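Voltage-sensor containing phosphatase (Ciona intestinalis, PDB 3V0F) probably removes phosphate groups from membrane phosphoinositides through a PTEN-like phosphatase domain whose activity is coupled to a voltage sensor. Local coordinates at residues T28-H33 with G158-D163; G128-T133 with G172-S177; V166-Q171 with P314-T319; V215-G220 with S276-L281. The protein carries 1 engineered substitution. All coordinates share one frame; numbering follows the deposited sequence. Where two conformers were deposited one is given.

Interaction 1. Residues T28-H33 with G158-D163; sequences TYVTDH and GSRRTD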
loop_
_atom_site.group_PDB
_atom_site.type_symbol
_atom_site.label_atom_id
_atom_site.label_comp_id
_atom_site.label_asym_id
_atom_site.label_seq_id
_atom_site.Cartn_x
_atom_site.Cartn_y
_atom_site.Cartn_z
ATOM N N THR A 28 -0.890 -16.434 -10.628
ATOM C CA THR A 28 0.343 -16.998 -10.101
ATOM C C THR A 28 0.066 -17.788 -8.828
ATOM O O THR A 28 -0.550 -17.261 -7.892
ATOM C CB THR A 28 1.367 -15.872 -9.774
ATOM O OG1 THR A 28 1.606 -15.077 -10.943
ATOM C CG2 THR A 28 2.683 -16.444 -9.270
ATOM N N TYR A 29 0.521 -19.042 -8.778
ATOM C CA TYR A 29 0.560 -19.752 -7.508
ATOM C C TYR A 29 1.780 -19.252 -6.733
ATOM O O TYR A 29 2.921 -19.652 -6.994
ATOM C CB TYR A 29 0.609 -21.269 -7.704
ATOM C CG TYR A 29 -0.732 -21.879 -8.088
ATOM C CD1 TYR A 29 -1.149 -21.931 -9.425
ATOM C CD2 TYR A 29 -1.571 -22.421 -7.114
ATOM C CE1 TYR A 29 -2.373 -22.494 -9.773
ATOM C CE2 TYR A 29 -2.804 -22.985 -7.458
ATOM C CZ TYR A 29 -3.192 -23.023 -8.789
ATOM O OH TYR A 29 -4.400 -23.580 -9.156
ATOM N N VAL A 30 1.544 -18.358 -5.780
ATOM C CA VAL A 30 2.628 -17.873 -4.921
ATOM C C VAL A 30 3.095 -19.026 -4.047
ATOM O O VAL A 30 4.302 -19.260 -3.908
ATOM C CB VAL A 30 2.206 -16.644 -4.108
ATOM C CG1 VAL A 30 3.306 -16.226 -3.156
ATOM C CG2 VAL A 30 1.868 -15.486 -5.049
ATOM N N THR A 31 2.139 -19.759 -3.479
ATOM C CA THR A 31 2.385 -21.101 -2.940
ATOM C C THR A 31 1.353 -22.030 -3.568
ATOM O O THR A 31 0.499 -21.579 -4.319
ATOM C CB THR A 31 2.208 -21.157 -1.419
ATOM O OG1 THR A 31 0.818 -21.017 -1.099
ATOM C CG2 THR A 31 3.018 -20.051 -0.724
ATOM N N ASP A 32 1.372 -23.315 -3.207
ATOM C CA ASP A 32 0.414 -24.281 -3.770
ATOM C C ASP A 32 -1.039 -23.911 -3.439
ATOM O O ASP A 32 -1.957 -24.350 -4.140
ATOM C CB ASP A 32 0.695 -25.714 -3.266
ATOM C CG ASP A 32 1.945 -26.347 -3.878
ATOM O OD1 ASP A 32 2.315 -27.436 -3.387
ATOM O OD2 ASP A 32 2.556 -25.813 -4.825
ATOM N N HIS A 33 -1.245 -23.138 -2.363
ATOM C CA HIS A 33 -2.591 -22.790 -1.900
ATOM C C HIS A 33 -2.907 -21.292 -1.828
ATOM O O HIS A 33 -3.969 -20.916 -1.335
ATOM C CB HIS A 33 -2.894 -23.456 -0.555
ATOM C CG HIS A 33 -2.678 -24.937 -0.563
ATOM N ND1 HIS A 33 -3.688 -25.847 -0.792
ATOM C CD2 HIS A 33 -1.548 -25.663 -0.407
ATOM C CE1 HIS A 33 -3.193 -27.072 -0.743
ATOM N NE2 HIS A 33 -1.896 -26.987 -0.518
ATOM N N GLY A 158 7.606 -10.964 -4.398
ATOM C CA GLY A 158 8.201 -10.329 -5.565
ATOM C C GLY A 158 8.762 -11.358 -6.545
ATOM O O GLY A 158 8.544 -11.273 -7.764
ATOM N N SER A 159 9.490 -12.344 -6.020
ATOM C CA SER A 159 10.114 -13.355 -6.869
ATOM C C SER A 159 9.095 -14.213 -7.621
ATOM O O SER A 159 9.332 -14.591 -8.771
ATOM C CB SER A 159 11.072 -14.234 -6.060
ATOM O OG SER A 159 10.379 -15.145 -5.229
ATOM N N ARG A 160 7.970 -14.520 -6.988
ATOM C CA ARG A 160 6.977 -15.382 -7.606
ATOM C C ARG A 160 6.098 -14.626 -8.604
ATOM O O ARG A 160 5.699 -15.178 -9.627
ATOM C CB ARG A 160 6.093 -16.024 -6.531
ATOM C CG ARG A 160 6.818 -16.932 -5.541
ATOM C CD ARG A 160 7.312 -18.220 -6.170
ATOM N NE ARG A 160 6.209 -19.128 -6.479
ATOM C CZ ARG A 160 6.350 -20.424 -6.744
ATOM N NH1 ARG A 160 5.283 -21.166 -7.008
ATOM N NH2 ARG A 160 7.550 -20.985 -6.747
ATOM N N ARG A 161 5.792 -13.361 -8.296
ATOM C CA ARG A 161 4.704 -12.648 -8.961
ATOM C C ARG A 161 5.105 -11.465 -9.836
ATOM O O ARG A 161 4.345 -11.081 -10.724
ATOM C CB ARG A 161 3.671 -12.223 -7.891
ATOM C CG ARG A 161 2.507 -11.370 -8.359
ATOM C CD ARG A 161 1.530 -12.113 -9.206
ATOM N NE ARG A 161 0.586 -11.179 -9.794
ATOM C CZ ARG A 161 -0.123 -11.427 -10.885
ATOM N NH1 ARG A 161 -0.005 -12.590 -11.507
ATOM N NH2 ARG A 161 -0.941 -10.498 -11.352
ATOM N N THR A 162 6.276 -10.883 -9.619
ATOM C CA THR A 162 6.547 -9.577 -10.200
ATOM C C THR A 162 7.816 -9.544 -11.045
ATOM O O THR A 162 8.767 -10.310 -10.815
ATOM C CB THR A 162 6.638 -8.473 -9.098
ATOM O OG1 THR A 162 7.892 -8.585 -8.419
ATOM C CG2 THR A 162 5.492 -8.565 -8.062
ATOM N N ASP A 163 7.843 -8.623 -12.000
ATOM C CA ASP A 163 9.057 -8.366 -12.749
ATOM C C ASP A 163 10.036 -7.682 -11.799
ATOM O O ASP A 163 9.648 -6.921 -10.912
ATOM C CB ASP A 163 8.797 -7.437 -13.947
ATOM C CG ASP A 163 7.849 -8.031 -14.977
ATOM O OD1 ASP A 163 7.747 -9.278 -15.093
ATOM O OD2 ASP A 163 7.229 -7.224 -15.708
#

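Interaction 2. Residues G128-T133 with G172-S177; sequences GGKGRT and GVETAS. With PO4 (phosphate ion), chain C.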
loop_
_atom_site.group_PDB
_atom_site.type_symbol
_atom_site.label_atom_id
_atom_site.label_comp_id
_atom_site.label_asym_id
_atom_site.label_seq_id
_atom_site.Cartn_x
_atom_site.Cartn_y
_atom_site.Cartn_z
ATOM N N GLY A 128 -3.444 -4.541 -10.762
ATOM C CA GLY A 128 -2.291 -5.251 -11.349
ATOM C C GLY A 128 -1.905 -6.523 -10.610
ATOM O O GLY A 128 -1.200 -7.402 -11.134
ATOM N N GLY A 129 -2.358 -6.641 -9.381
ATOM C CA GLY A 129 -1.987 -7.795 -8.579
ATOM C C GLY A 129 -0.564 -7.708 -8.066
ATOM O O GLY A 129 0.115 -8.747 -7.976
ATOM N N LYS A 130 -0.113 -6.486 -7.755
ATOM C CA LYS A 130 1.237 -6.274 -7.198
ATOM C C LYS A 130 1.214 -5.556 -5.844
ATOM O O LYS A 130 1.555 -6.169 -4.836
ATOM C CB LYS A 130 2.196 -5.550 -8.160
ATOM C CG LYS A 130 3.565 -5.338 -7.518
ATOM C CD LYS A 130 4.646 -4.803 -8.444
ATOM C CE LYS A 130 5.948 -4.696 -7.660
ATOM N NZ LYS A 130 7.106 -4.256 -8.482
ATOM N N GLY A 131 0.862 -4.266 -5.803
ATOM C CA GLY A 131 1.056 -3.477 -4.583
ATOM C C GLY A 131 0.129 -3.899 -3.446
ATOM O O GLY A 131 0.571 -4.353 -2.383
ATOM N N ARG A 132 -1.170 -3.781 -3.676
ATOM C CA ARG A 132 -2.156 -4.157 -2.668
ATOM C C ARG A 132 -2.123 -5.668 -2.455
ATOM O O ARG A 132 -2.107 -6.137 -1.324
ATOM C CB ARG A 132 -3.534 -3.656 -3.097
ATOM C CG ARG A 132 -3.623 -2.146 -3.011
ATOM C CD ARG A 132 -4.865 -1.618 -3.678
ATOM N NE ARG A 132 -4.769 -1.674 -5.125
ATOM C CZ ARG A 132 -5.729 -1.243 -5.934
ATOM N NH1 ARG A 132 -6.872 -0.776 -5.441
ATOM N NH2 ARG A 132 -5.549 -1.300 -7.246
ATOM N N THR A 133 -2.089 -6.418 -3.548
ATOM C CA THR A 133 -2.039 -7.877 -3.482
ATOM C C THR A 133 -0.823 -8.347 -2.684
ATOM O O THR A 133 -0.944 -9.197 -1.806
ATOM C CB THR A 133 -2.064 -8.489 -4.901
ATOM O OG1 THR A 133 -3.361 -8.283 -5.450
ATOM C CG2 THR A 133 -1.796 -9.981 -4.892
ATOM N N GLY A 172 8.777 -6.218 -4.564
ATOM C CA GLY A 172 7.584 -6.895 -4.086
ATOM C C GLY A 172 6.307 -6.089 -4.216
ATOM O O GLY A 172 5.302 -6.602 -4.711
ATOM N N VAL A 173 6.328 -4.844 -3.732
ATOM C CA VAL A 173 5.123 -4.006 -3.688
ATOM C C VAL A 173 5.401 -2.663 -4.368
ATOM O O VAL A 173 6.497 -2.445 -4.894
ATOM C CB VAL A 173 4.524 -3.875 -2.274
ATOM C CG1 VAL A 173 3.962 -5.227 -1.822
ATOM C CG2 VAL A 173 5.528 -3.312 -1.279
ATOM N N GLU A 174 4.421 -1.764 -4.341
ATOM C CA GLU A 174 4.516 -0.532 -5.131
ATOM C C GLU A 174 4.849 0.719 -4.337
ATOM O O GLU A 174 5.316 1.703 -4.926
ATOM C CB GLU A 174 3.260 -0.302 -5.964
ATOM C CG GLU A 174 3.170 -1.230 -7.140
ATOM C CD GLU A 174 1.991 -0.936 -8.026
ATOM O OE1 GLU A 174 2.149 -1.067 -9.248
ATOM O OE2 GLU A 174 0.914 -0.566 -7.503
ATOM N N THR A 175 4.653 0.686 -3.013
ATOM C CA THR A 175 4.876 1.876 -2.189
ATOM C C THR A 175 5.644 1.564 -0.919
ATOM O O THR A 175 5.747 0.399 -0.488
ATOM C CB THR A 175 3.568 2.638 -1.830
ATOM O OG1 THR A 175 2.913 1.962 -0.760
ATOM C CG2 THR A 175 2.636 2.760 -3.025
ATOM N N ALA A 176 6.204 2.618 -0.332
ATOM C CA ALA A 176 6.893 2.467 0.949
ATOM C C ALA A 176 5.926 2.143 2.091
ATOM O O ALA A 176 6.274 1.385 3.003
ATOM C CB ALA A 176 7.729 3.698 1.262
ATOM N N SER A 177 4.718 2.713 2.065
ATOM C CA SER A 177 3.734 2.414 3.123
ATOM C C SER A 177 3.303 0.957 3.033
ATOM O O SER A 177 3.030 0.337 4.052
ATOM C CB SER A 177 2.516 3.312 3.054
ATOM O OG SER A 177 2.814 4.654 3.312
HETATM P P PO4 C . -2.099 -3.017 -7.492
HETATM O O1 PO4 C . -2.937 -4.222 -7.824
HETATM O O2 PO4 C . -2.625 -1.929 -8.396
HETATM O O3 PO4 C . -2.229 -2.576 -6.065
HETATM O O4 PO4 C . -0.689 -3.296 -7.896
HETATM O O HOH W 1 9.126 -6.288 -7.640
HETATM O O HOH W 2 8.720 -3.601 -6.225
#

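Interaction 3. Residues V166-Q171 with P314-T319; sequences VGDVFQ and PHKKKT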
loop_
_atom_site.group_PDB
_atom_site.type_symbol
_atom_site.label_atom_id
_atom_site.label_comp_id
_atom_site.label_asym_id
_atom_site.label_seq_id
_atom_site.Cartn_x
_atom_site.Cartn_y
_atom_site.Cartn_z
ATOM N N VAL A 166 14.458 -2.362 -11.437
ATOM C CA VAL A 166 15.675 -1.601 -11.094
ATOM C C VAL A 166 15.326 -0.222 -10.510
ATOM O O VAL A 166 16.143 0.404 -9.845
ATOM C CB VAL A 166 16.650 -1.419 -12.304
ATOM C CG1 VAL A 166 17.179 -2.767 -12.786
ATOM C CG2 VAL A 166 15.988 -0.616 -13.420
ATOM N N GLY A 167 14.107 0.245 -10.746
ATOM C CA GLY A 167 13.666 1.547 -10.234
ATOM C C GLY A 167 13.204 1.537 -8.783
ATOM O O GLY A 167 12.833 2.580 -8.251
ATOM N N ASP A 168 13.218 0.361 -8.152
ATOM C CA ASP A 168 12.834 0.187 -6.751
ATOM C C ASP A 168 14.020 -0.132 -5.867
ATOM O O ASP A 168 14.959 -0.803 -6.285
ATOM C CB ASP A 168 11.819 -0.941 -6.621
ATOM C CG ASP A 168 10.416 -0.489 -6.860
ATOM O OD1 ASP A 168 10.069 0.644 -6.426
ATOM O OD2 ASP A 168 9.648 -1.293 -7.445
ATOM N N VAL A 169 13.951 0.332 -4.626
ATOM C CA VAL A 169 14.921 -0.049 -3.613
ATOM C C VAL A 169 14.705 -1.523 -3.248
ATOM O O VAL A 169 15.661 -2.306 -3.232
ATOM C CB VAL A 169 14.822 0.858 -2.355
ATOM C CG1 VAL A 169 15.827 0.420 -1.303
ATOM C CG2 VAL A 169 15.018 2.334 -2.713
ATOM N N PHE A 170 13.462 -1.884 -2.932
ATOM C CA PHE A 170 13.092 -3.252 -2.552
ATOM C C PHE A 170 12.043 -3.805 -3.492
ATOM O O PHE A 170 11.201 -3.055 -3.988
ATOM C CB PHE A 170 12.577 -3.305 -1.100
ATOM C CG PHE A 170 13.561 -2.779 -0.101
ATOM C CD1 PHE A 170 13.314 -1.604 0.588
ATOM C CD2 PHE A 170 14.746 -3.453 0.127
ATOM C CE1 PHE A 170 14.229 -1.124 1.517
ATOM C CE2 PHE A 170 15.669 -2.979 1.040
ATOM C CZ PHE A 170 15.411 -1.813 1.735
ATOM N N GLN A 171 12.104 -5.115 -3.740
ATOM C CA GLN A 171 11.147 -5.807 -4.631
ATOM C C GLN A 171 9.920 -6.290 -3.892
ATOM O O GLN A 171 10.013 -6.751 -2.755
ATOM C CB GLN A 171 11.829 -7.011 -5.288
ATOM C CG GLN A 171 13.083 -6.654 -6.093
ATOM C CD GLN A 171 12.834 -5.587 -7.155
ATOM O OE1 GLN A 171 11.933 -5.713 -7.986
ATOM N NE2 GLN A 171 13.660 -4.544 -7.149
ATOM N N PRO A 314 8.995 9.566 -3.162
ATOM C CA PRO A 314 10.455 9.658 -3.101
ATOM C C PRO A 314 11.140 8.294 -3.055
ATOM O O PRO A 314 12.333 8.212 -3.315
ATOM C CB PRO A 314 10.691 10.462 -1.812
ATOM C CG PRO A 314 9.446 11.259 -1.630
ATOM C CD PRO A 314 8.372 10.253 -2.006
ATOM N N HIS A 315 10.419 7.229 -2.719
ATOM C CA HIS A 315 11.007 5.901 -2.653
ATOM C C HIS A 315 11.398 5.377 -4.031
ATOM O O HIS A 315 12.151 4.413 -4.141
ATOM C CB HIS A 315 10.054 4.943 -1.929
ATOM C CG HIS A 315 8.900 4.475 -2.761
ATOM N ND1 HIS A 315 7.865 5.301 -3.158
ATOM C CD2 HIS A 315 8.613 3.245 -3.245
ATOM C CE1 HIS A 315 6.998 4.589 -3.864
ATOM N NE2 HIS A 315 7.438 3.343 -3.942
ATOM N N LYS A 316 10.882 6.003 -5.091
ATOM C CA LYS A 316 11.217 5.608 -6.464
ATOM C C LYS A 316 12.492 6.285 -6.896
ATOM O O LYS A 316 12.612 7.511 -6.827
ATOM C CB LYS A 316 10.094 5.992 -7.437
ATOM C CG LYS A 316 8.706 5.393 -7.167
ATOM C CD LYS A 316 8.642 3.869 -7.157
ATOM C CE LYS A 316 8.887 3.263 -8.535
ATOM N NZ LYS A 316 8.597 1.791 -8.515
ATOM N N LYS A 317 13.421 5.480 -7.396
ATOM C CA LYS A 317 14.719 5.986 -7.844
ATOM C C LYS A 317 14.617 7.070 -8.914
ATOM O O LYS A 317 15.519 7.898 -9.008
ATOM C CB LYS A 317 15.633 4.844 -8.298
ATOM C CG LYS A 317 15.974 3.870 -7.176
ATOM C CD LYS A 317 17.159 2.972 -7.543
ATOM C CE LYS A 317 17.442 1.938 -6.461
ATOM N NZ LYS A 317 18.714 1.186 -6.725
ATOM N N LYS A 318 13.548 7.051 -9.718
ATOM C CA LYS A 318 13.357 8.050 -10.790
ATOM C C LYS A 318 13.195 9.466 -10.220
ATOM O O LYS A 318 13.257 10.429 -10.993
ATOM C CB LYS A 318 12.160 7.694 -11.697
ATOM C CG LYS A 318 10.793 7.821 -11.015
ATOM C CD LYS A 318 9.631 7.413 -11.918
ATOM C CE LYS A 318 8.308 7.645 -11.204
ATOM N NZ LYS A 318 7.161 7.288 -12.087
ATOM N N THR A 319 13.041 9.595 -8.890
ATOM C CA THR A 319 12.868 10.906 -8.232
ATOM C C THR A 319 14.089 11.446 -7.484
ATOM O O THR A 319 14.037 12.514 -6.850
ATOM C CB THR A 319 11.729 10.889 -7.195
ATOM O OG1 THR A 319 12.152 10.192 -6.006
ATOM C CG2 THR A 319 10.457 10.267 -7.758
HETATM O O HOH W 3 18.578 -0.312 -9.032
HETATM O O HOH W 4 11.937 4.651 -10.179
HETATM O O HOH W 5 11.450 1.706 -4.229
HETATM O O HOH W 6 7.826 0.152 -4.845
#

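Interaction 4. Residues V215-G220 with S276-L281; sequences VGRGNG and STSKSL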
loop_
_atom_site.group_PDB
_atom_site.type_symbol
_atom_site.label_atom_id
_atom_site.label_comp_id
_atom_site.label_asym_id
_atom_site.label_seq_id
_atom_site.Cartn_x
_atom_site.Cartn_y
_atom_site.Cartn_z
ATOM N N VAL A 215 13.403 21.243 -3.628
ATOM C CA VAL A 215 12.086 20.597 -3.586
ATOM C C VAL A 215 11.046 21.712 -3.643
ATOM O O VAL A 215 10.930 22.512 -2.707
ATOM C CB VAL A 215 11.918 19.796 -2.293
ATOM C CG1 VAL A 215 10.540 19.148 -2.250
ATOM C CG2 VAL A 215 13.013 18.733 -2.162
ATOM N N GLY A 216 10.321 21.792 -4.760
ATOM C CA GLY A 216 9.403 22.917 -5.002
ATOM C C GLY A 216 10.189 24.218 -4.993
ATOM O O GLY A 216 11.181 24.343 -5.699
ATOM N N ARG A 217 9.782 25.176 -4.168
ATOM C CA ARG A 217 10.478 26.466 -4.089
ATOM C C ARG A 217 11.705 26.398 -3.172
ATOM O O ARG A 217 12.451 27.377 -3.020
ATOM C CB ARG A 217 9.508 27.558 -3.653
ATOM C CG ARG A 217 8.478 27.897 -4.765
ATOM C CD ARG A 217 7.385 28.861 -4.353
ATOM N NE ARG A 217 7.896 30.175 -3.982
ATOM C CZ ARG A 217 8.017 31.238 -4.783
ATOM N NH1 ARG A 217 7.659 31.221 -6.063
ATOM N NH2 ARG A 217 8.507 32.348 -4.272
ATOM N N GLY A 218 11.917 25.238 -2.559
ATOM C CA GLY A 218 13.152 24.965 -1.824
ATOM C C GLY A 218 13.237 25.573 -0.438
ATOM O O GLY A 218 14.306 25.613 0.168
ATOM N N ASN A 219 12.093 26.016 0.081
ATOM C CA ASN A 219 12.061 26.678 1.374
ATOM C C ASN A 219 10.737 26.447 2.103
ATOM O O ASN A 219 10.421 27.151 3.065
ATOM C CB ASN A 219 12.323 28.190 1.198
ATOM C CG ASN A 219 11.295 28.850 0.310
ATOM O OD1 ASN A 219 10.275 28.246 -0.001
ATOM N ND2 ASN A 219 11.542 30.101 -0.092
ATOM N N GLY A 220 9.950 25.479 1.625
ATOM C CA GLY A 220 8.660 25.148 2.241
ATOM C C GLY A 220 7.484 26.009 1.798
ATOM O O GLY A 220 6.344 25.674 2.095
ATOM N N SER A 276 1.857 20.704 -3.461
ATOM C CA SER A 276 2.689 21.840 -3.824
ATOM C C SER A 276 1.999 22.719 -4.849
ATOM O O SER A 276 1.387 22.217 -5.803
ATOM C CB SER A 276 4.011 21.360 -4.412
ATOM O OG SER A 276 4.802 22.448 -4.854
ATOM N N THR A 277 2.143 24.032 -4.673
ATOM C CA THR A 277 1.696 24.989 -5.674
ATOM C C THR A 277 2.671 25.057 -6.859
ATOM O O THR A 277 2.369 25.703 -7.874
ATOM C CB THR A 277 1.508 26.396 -5.069
ATOM O OG1 THR A 277 2.736 26.849 -4.488
ATOM C CG2 THR A 277 0.374 26.415 -4.026
ATOM N N SER A 278 3.838 24.419 -6.739
ATOM C CA SER A 278 4.837 24.421 -7.823
ATOM C C SER A 278 4.554 23.298 -8.802
ATOM O O SER A 278 4.695 22.121 -8.463
ATOM C CB SER A 278 6.244 24.222 -7.256
ATOM O OG SER A 278 6.685 25.370 -6.563
ATOM N N LYS A 279 4.176 23.658 -10.021
ATOM C CA LYS A 279 3.969 22.674 -11.076
ATOM C C LYS A 279 5.269 21.923 -11.376
ATOM O O LYS A 279 5.242 20.772 -11.824
ATOM C CB LYS A 279 3.378 23.332 -12.335
ATOM C CG LYS A 279 3.975 24.696 -12.727
ATOM C CD LYS A 279 3.479 25.869 -11.854
ATOM C CE LYS A 279 2.144 26.422 -12.330
ATOM N NZ LYS A 279 1.642 27.508 -11.436
ATOM N N SER A 280 6.401 22.572 -11.084
ATOM C CA SER A 280 7.741 22.005 -11.258
ATOM C C SER A 280 8.083 20.842 -10.321
ATOM O O SER A 280 9.047 20.118 -10.559
ATOM C CB SER A 280 8.811 23.106 -11.132
ATOM O OG SER A 280 8.782 23.703 -9.844
ATOM N N LEU A 281 7.301 20.670 -9.256
ATOM C CA LEU A 281 7.454 19.519 -8.382
ATOM C C LEU A 281 6.467 18.433 -8.815
ATOM O O LEU A 281 5.264 18.575 -8.613
ATOM C CB LEU A 281 7.228 19.911 -6.923
ATOM C CG LEU A 281 7.451 18.778 -5.918
ATOM C CD1 LEU A 281 8.896 18.246 -5.994
ATOM C CD2 LEU A 281 7.128 19.258 -4.510
HETATM O O HOH W 7 10.914 23.037 -8.378
#

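Interaction 1. Residues T28-H33 with G158-D163
Two arginines at the end of helix 150-161 supply the hydrogen bonds to the corner the chain turns at Val30. Arg160 NH1 lies 2.8 Å from Tyr29 O, in a nearly straight bond (167° at the hydrogen) that keeps the carbonyl oxygen at the edge of the guanidinium, close to its plane. Arg160 NE adds a weak, bent bond to the same oxygen at 3.4 Å. The chain reaches the carbonyl by folding over at both chi2 (-69°) and chi3. Arg160 is modelled in two conformers and touches a crystal neighbour, so its bonds are less certain. Val30 O, close by, bonds to Tyr156 OH.

Arg161 is held more firmly. Its NH1 meets Thr28 OG1 at 3.0 Å, within the guanidinium plane, and the same nitrogen forms a salt bridge with Asp26. NE and NH2 go to the carbonyls of Gly129 and Gly128. This fixes the contact within the tyrosine-phosphatase-type fold: strand 25-29 belongs to the mixed central sheet, helix 150-161 packs beside it, and Arg161 ties both to the phosphate-binding loop.

Van der Waals packing fills in between the polar ends. Thr28 turns its methyl inward, CG2 touching Arg160 O at 3.3 Å, while its CB rests 3.8 Å from Arg161 CD. Val30 CG1 comes within 4.3 Å of Arg160 CG, and beyond it Val30 packs against Val137 of helix 131-143.

Interaction 2. Residues G128-T133 with G172-S177
Glu174 lays its CG over Gly131 CA, and Val173 leans on the first turn of the same helix, CG1 touching Gly131 O at 3.5 Å. Residues 128-133 are part of the P-loop of the CX5R phosphatases; 172-175 belong to the segment that corresponds to the TI loop of PTEN and run into helix 176-191. A phosphate ion, probably from the crystallisation liquor, sits in the active-site cradle. Backbone N-H groups of Gly129, Lys130, Gly131 and Arg132 all point to it, and Gly131 N reaches O4 at 2.8 Å. Arg132 NE binds O3 at 2.9 Å (170° at the hydrogen) and NH2 donates to O2, so the anion lies at the guanidinium edge. Glu174 OE2, in the conformer given of two deposited, approaches phosphate O4 to 3.2 Å.

Outside this shell Lys130 runs alongside the backbone of Gly172 and Val173, its CG 3.5 Å from Gly172 O and its CE 3.6 Å from Val173 O. Fully extended, with CG anti to the backbone N (chi1 179°), it puts only methylenes against these carbonyls; Gly172 O is buried here with no polar partner in the model. Ser126, bonded to Thr133 OG1, occupies the position of the catalytic cysteine in this family, consistent with the engineered substitution.

Further out, Glu75 forms a salt bridge to Arg132 NH1, and Gln178 accepts from Glu174 N. Lys130 NZ holds two waters that also reach Gly172 N, the first only weakly; the second lies 2.9 Å from Lys130 NZ and 2.8 Å from Val173 O.

Interaction 3. Residues V166-Q171 with P314-T319
Asp168 OD1 is gripped by three partners: Lys316 NZ at 2.8 Å, in a salt bridge, and two waters. The ammonium approaches from above the carboxylate plane, 44° out of it. Water 5 links OD1 to His315 O and also accepts from Val169 N; the second water touches His315 NE2 only weakly. This is the interface between the phosphatase and C2 domains: residues 166-171 lie in the segment matching the TI loop of PTEN, and 314-319 belong to a C2-domain loop between strands 303-307 and 328-335.

Lys316 starts out directed away from the phosphatase loop and doubles back through bends at chi2 (-59°) and chi3. On its way CD rides over a face of the His315 ring, near the rim. The ring is itself anchored, its NE2 bonded to Glu174 O of the phosphatase domain.

Next to the salt bridge the backbones meet directly, Lys317 N donating to Gly167 O at 3.1 Å, with 162° at the hydrogen. A water bridges Gly167 O to Lys318 N. Val169 CG2 touches His315 O at 3.8 Å. On the exposed side Lys317 stretches its chain straight past the carbonyls, CD 3.6 Å from Val166 O. Beyond it a water ties the tip down, 2.8 Å from Lys317 NZ and 2.7 Å from Val166 O.

Interaction 4. Residues V215-G220 with S276-L281
Leu281 points its forked end at the Val215-Gly216 corner, straddling the peptide N. Its CD1 lies 4.0 Å from Gly216 N, and CD2 meets Val215 CG1 at 4.1 Å. The leucine swings CG anti to its own amide nitrogen (chi1 -177°), which carries both methyls across to the other loop, where they run obliquely to the valine branch. Tyr323 and Pro289 also pack on Leu281.

Beside this apolar patch, Ser278 faces Arg217. The hydroxyl OG sits 3.6 Å from Arg217 CG, touching the aliphatic base of the side chain, while the guanidinium extends onward and NE bonds to Ser221 OG. Gly216 CA fits between the two side-chain pairs, 4.0 Å from Ser278 OG.

Both segments lie in loops between strands of the C2 beta-sandwich, and each contains a beta turn: type II' from Val215 to Gly218, type I from Ser278 to Leu281. Asp222 stitches them together, accepting from Arg217 N with one carboxylate oxygen and bonded to Ser276 OG through the other.

No direct hydrogen bond joins the two segments. Water 7, 3.0 Å from Gly216 O and 2.7 Å from Ser280 OG, spans them instead, so cohesion here comes from hydrocarbon packing and relayed polar links.

How the interactions relate
Interactions 1 and 2 are buried and meet at the P-loop, where Thr162 packs on Lys130. Arg161 alone ties interaction 1 to the loop by hydrogen bonds, through its glycine carbonyls; interaction 2 packs 172-174 on the loop without a direct hydrogen bond, while the loop's own N-H groups hold the phosphate. Interaction 3, only partly buried, continues outward from interaction 2 through the bond from His315 to Glu174, and adds a salt bridge and water relays between domains to a backbone hydrogen bond. Interaction 4 touches none of the others; its nearest atoms are about 8 Å from interaction 3. It joins two C2 loops near the surface, with neither an ion pair nor a direct hydrogen bond across it.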